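Long-range contact in serine hydrolase CCSP0084 (Cycloclasticus sp. P1, PDB 4I3F), which probably acts as a serine hydrolase of the alpha/beta hydrolase fold, related to esterases and carbon-carbon bond hydrolases of meta-cleavage products: residues 241-246 and 264-269. Residues are numbered along the deposited sequence; the frame is centred on the assembly and turned at random.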
ATOM      1  N   HIS A 241      -1.073  16.280  -8.966  1.00 14.90           N
ATOM      2  CA  HIS A 241      -0.127  15.325  -9.536  1.00 13.36           C
ATOM      3  C   HIS A 241      -0.718  14.488 -10.661  1.00 12.40           C
ATOM      4  O   HIS A 241      -1.885  14.092 -10.602  1.00 12.80           O
ATOM      5  CB  HIS A 241       0.390  14.404  -8.431  1.00 10.14           C
ATOM      6  CG  HIS A 241       0.999  15.141  -7.281  1.00 17.44           C
ATOM      7  ND1 HIS A 241       0.238  15.723  -6.289  1.00 14.60           N
ATOM      8  CD2 HIS A 241       2.291  15.398  -6.970  1.00 17.36           C
ATOM      9  CE1 HIS A 241       1.038  16.316  -5.420  1.00 14.07           C
ATOM     10  NE2 HIS A 241       2.288  16.130  -5.806  1.00 16.71           N
ATOM     11  N   GLN A 242       0.088  14.228 -11.691  1.00 12.21           N
ATOM     12  CA  GLN A 242      -0.294  13.240 -12.702  1.00  9.28           C
ATOM     13  C   GLN A 242      -0.413  11.888 -12.016  1.00 10.50           C
ATOM     14  O   GLN A 242       0.500  11.462 -11.289  1.00 11.98           O
ATOM     15  CB  GLN A 242       0.752  13.174 -13.816  1.00 15.27           C
ATOM     16  CG  GLN A 242       1.022  14.514 -14.498  1.00 20.02           C
ATOM     17  CD  GLN A 242      -0.167  15.017 -15.290  1.00 25.77           C
ATOM     18  OE1 GLN A 242      -0.914  14.233 -15.866  1.00 23.83           O
ATOM     19  NE2 GLN A 242      -0.351  16.332 -15.318  1.00 29.31           N
ATOM     20  N   MET A 243      -1.540  11.213 -12.224  1.00  8.74           N
ATOM     21  CA  MET A 243      -1.849  10.028 -11.437  1.00 11.34           C
ATOM     22  C   MET A 243      -2.454   8.929 -12.288  1.00 10.54           C
ATOM     23  O   MET A 243      -3.152   9.202 -13.271  1.00 10.68           O
ATOM     24  CB  MET A 243      -2.824  10.403 -10.306  1.00 10.01           C
ATOM     25  CG  MET A 243      -3.166   9.270  -9.348  1.00 11.37           C
ATOM     26  SD  MET A 243      -4.397   9.818  -8.145  1.00 11.69           S
ATOM     27  CE  MET A 243      -3.437  10.913  -7.107  1.00 13.91           C
ATOM     28  N   LEU A 244      -2.157   7.685 -11.919  1.00  9.60           N
ATOM     29  CA  LEU A 244      -2.845   6.526 -12.470  1.00  7.72           C
ATOM     30  C   LEU A 244      -3.472   5.742 -11.326  1.00  7.92           C
ATOM     31  O   LEU A 244      -2.769   5.271 -10.422  1.00 11.24           O
ATOM     32  CB  LEU A 244      -1.875   5.628 -13.241  1.00  9.19           C
ATOM     33  CG  LEU A 244      -2.467   4.323 -13.784  1.00 10.30           C
ATOM     34  CD1 LEU A 244      -3.611   4.580 -14.754  1.00 13.70           C
ATOM     35  CD2 LEU A 244      -1.378   3.487 -14.443  1.00 11.03           C
ATOM     36  N   VAL A 245      -4.800   5.628 -11.345  1.00  8.69           N
ATOM     37  CA  VAL A 245      -5.502   4.816 -10.352  1.00  7.67           C
ATOM     38  C   VAL A 245      -5.804   3.468 -10.987  1.00 11.61           C
ATOM     39  O   VAL A 245      -6.488   3.403 -12.010  1.00 10.80           O
ATOM     40  CB  VAL A 245      -6.812   5.483  -9.923  1.00 10.95           C
ATOM     41  CG1 VAL A 245      -7.575   4.596  -8.927  1.00  8.14           C
ATOM     42  CG2 VAL A 245      -6.531   6.877  -9.329  1.00 10.67           C
ATOM     43  N   THR A 246      -5.286   2.393 -10.395  1.00  7.83           N
ATOM     44  CA  THR A 246      -5.577   1.048 -10.882  1.00  8.97           C
ATOM     45  C   THR A 246      -6.452   0.338  -9.873  1.00 12.40           C
ATOM     46  O   THR A 246      -6.357   0.590  -8.675  1.00 11.06           O
ATOM     47  CB  THR A 246      -4.308   0.228 -11.148  1.00  9.94           C
ATOM     48  OG1 THR A 246      -3.611  -0.027  -9.919  1.00 11.51           O
ATOM     49  CG2 THR A 246      -3.385   0.985 -12.107  1.00  9.05           C
ATOM     50  N   ASP A 264     -13.199  10.918 -10.329  1.00 11.57           N
ATOM     51  CA  ASP A 264     -14.183  11.975 -10.551  1.00 16.45           C
ATOM     52  C   ASP A 264     -13.743  13.276  -9.883  1.00 19.73           C
ATOM     53  O   ASP A 264     -14.248  14.351 -10.213  1.00 27.51           O
ATOM     54  CB  ASP A 264     -15.559  11.574 -10.003  1.00 16.37           C
ATOM     55  CG  ASP A 264     -16.679  12.473 -10.506  1.00 31.47           C
ATOM     56  OD1 ASP A 264     -16.786  12.681 -11.733  1.00 25.47           O
ATOM     57  OD2 ASP A 264     -17.460  12.978  -9.672  1.00 40.36           O
ATOM     58  N   ARG A 265     -12.801  13.179  -8.949  1.00 14.06           N
ATOM     59  CA  ARG A 265     -12.445  14.325  -8.105  1.00 15.01           C
ATOM     60  C   ARG A 265     -11.002  14.805  -8.223  1.00 14.87           C
ATOM     61  O   ARG A 265     -10.711  15.962  -7.926  1.00 18.90           O
ATOM     62  CB  ARG A 265     -12.753  14.008  -6.644  1.00 13.14           C
ATOM     63  CG  ARG A 265     -14.222  14.069  -6.345  1.00 14.59           C
ATOM     64  CD  ARG A 265     -14.560  13.351  -5.063  1.00 17.57           C
ATOM     65  NE  ARG A 265     -15.986  13.465  -4.775  1.00 17.12           N
ATOM     66  CZ  ARG A 265     -16.915  12.675  -5.298  1.00 18.99           C
ATOM     67  NH1 ARG A 265     -16.568  11.702  -6.132  1.00 17.91           N
ATOM     68  NH2 ARG A 265     -18.191  12.852  -4.975  1.00 16.37           N
ATOM     69  N   ILE A 266     -10.105  13.915  -8.631  1.00 11.45           N
ATOM     70  CA  ILE A 266      -8.691  14.257  -8.789  1.00 10.12           C
ATOM     71  C   ILE A 266      -8.442  14.662 -10.246  1.00 10.16           C
ATOM     72  O   ILE A 266      -8.646  13.867 -11.154  1.00 11.41           O
ATOM     73  CB  ILE A 266      -7.809  13.061  -8.370  1.00 10.25           C
ATOM     74  CG1 ILE A 266      -8.086  12.715  -6.903  1.00 13.09           C
ATOM     75  CG2 ILE A 266      -6.320  13.355  -8.590  1.00 10.99           C
ATOM     76  CD1 ILE A 266      -7.373  11.452  -6.407  1.00 12.84           C
ATOM     77  N   PRO A 267      -8.000  15.907 -10.477  1.00 11.45           N
ATOM     78  CA  PRO A 267      -8.001  16.436 -11.847  1.00 12.89           C
ATOM     79  C   PRO A 267      -7.154  15.657 -12.852  1.00 15.63           C
ATOM     80  O   PRO A 267      -7.633  15.412 -13.963  1.00 14.39           O
ATOM     81  CB  PRO A 267      -7.463  17.870 -11.683  1.00 13.85           C
ATOM     82  CG  PRO A 267      -6.877  17.935 -10.325  1.00 18.53           C
ATOM     83  CD  PRO A 267      -7.626  16.936  -9.493  1.00 13.84           C
ATOM     84  N   ASN A 268      -5.928  15.285 -12.496  1.00 10.47           N
ATOM     85  CA  ASN A 268      -5.031  14.676 -13.480  1.00 10.31           C
ATOM     86  C   ASN A 268      -4.859  13.175 -13.324  1.00 11.30           C
ATOM     87  O   ASN A 268      -3.805  12.624 -13.617  1.00 13.62           O
ATOM     88  CB  ASN A 268      -3.673  15.389 -13.455  1.00 10.99           C
ATOM     89  CG  ASN A 268      -3.792  16.842 -13.839  1.00 16.83           C
ATOM     90  OD1 ASN A 268      -4.331  17.166 -14.898  1.00 15.86           O
ATOM     91  ND2 ASN A 268      -3.318  17.735 -12.971  1.00 15.91           N
ATOM     92  N   ALA A 269      -5.926  12.517 -12.894  1.00 10.95           N
ATOM     93  CA  ALA A 269      -5.909  11.081 -12.667  1.00 10.23           C
ATOM     94  C   ALA A 269      -6.545  10.298 -13.817  1.00  8.78           C
ATOM     95  O   ALA A 269      -7.713  10.529 -14.168  1.00 11.61           O
ATOM     96  CB  ALA A 269      -6.624  10.775 -11.376  1.00 10.23           C
TER
HETATM   97  O   HOH W   1      -4.227  15.494 -10.244  1.00 14.57           O
HETATM   98  O   HOH W   2      -1.921  17.099 -17.328  1.00 39.28           O
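M243 runs out with CG turned opposite the backbone N (chi1 -176°); the extended chi1 and chi2 carry SD to I266, and the bend at chi3 turns CE to CD1 and CG2 of that residue. This is the return of a beta-alpha-beta crossover in the alpha/beta hydrolase fold. Strand 243-248 leads through helix 257-265 to the parallel strand 269-274, which edges the sheet. On I266, CG1 lies beside the backbone N (chi1 -60°), and the chain then extends so that CD1 meets SD of M243 at 3.8 Å. The two side chains cross at about a right angle, and CG2 of I266 also touches the sulfur and methyl of M243. L132 of helix 126-137 packs on both M243 and I266. The methyl of A269 adds to this apolar patch, with its CB 4.0 Å from CB of M243.

A type I turn from I266 to A269 presents the backbone of N268 to the strand. M243 N donates to N268 O at 3.0 Å, and the N-H approaches from above the carbonyl plane. Beside it, A269 CA makes a CH...O contact with M243 O. One water links H241 O, to which it donates, with N268 N, from which it accepts.

The amides of Q242 and N268 lie with their planes 29° apart. Q242 NE2 sits over the face of the N268 amide, 3.8 Å from CG. They do not bond to each other directly. N268 ND2 bonds instead to S240 O. Replacing Q242 by an alanine removes the amide over N268, which would probably leave that face less covered and a second water short of one N-H. That water accepts from Q242 NE2 at 2.7 Å and reaches N268 OD1 by a weak bond of 3.4 Å.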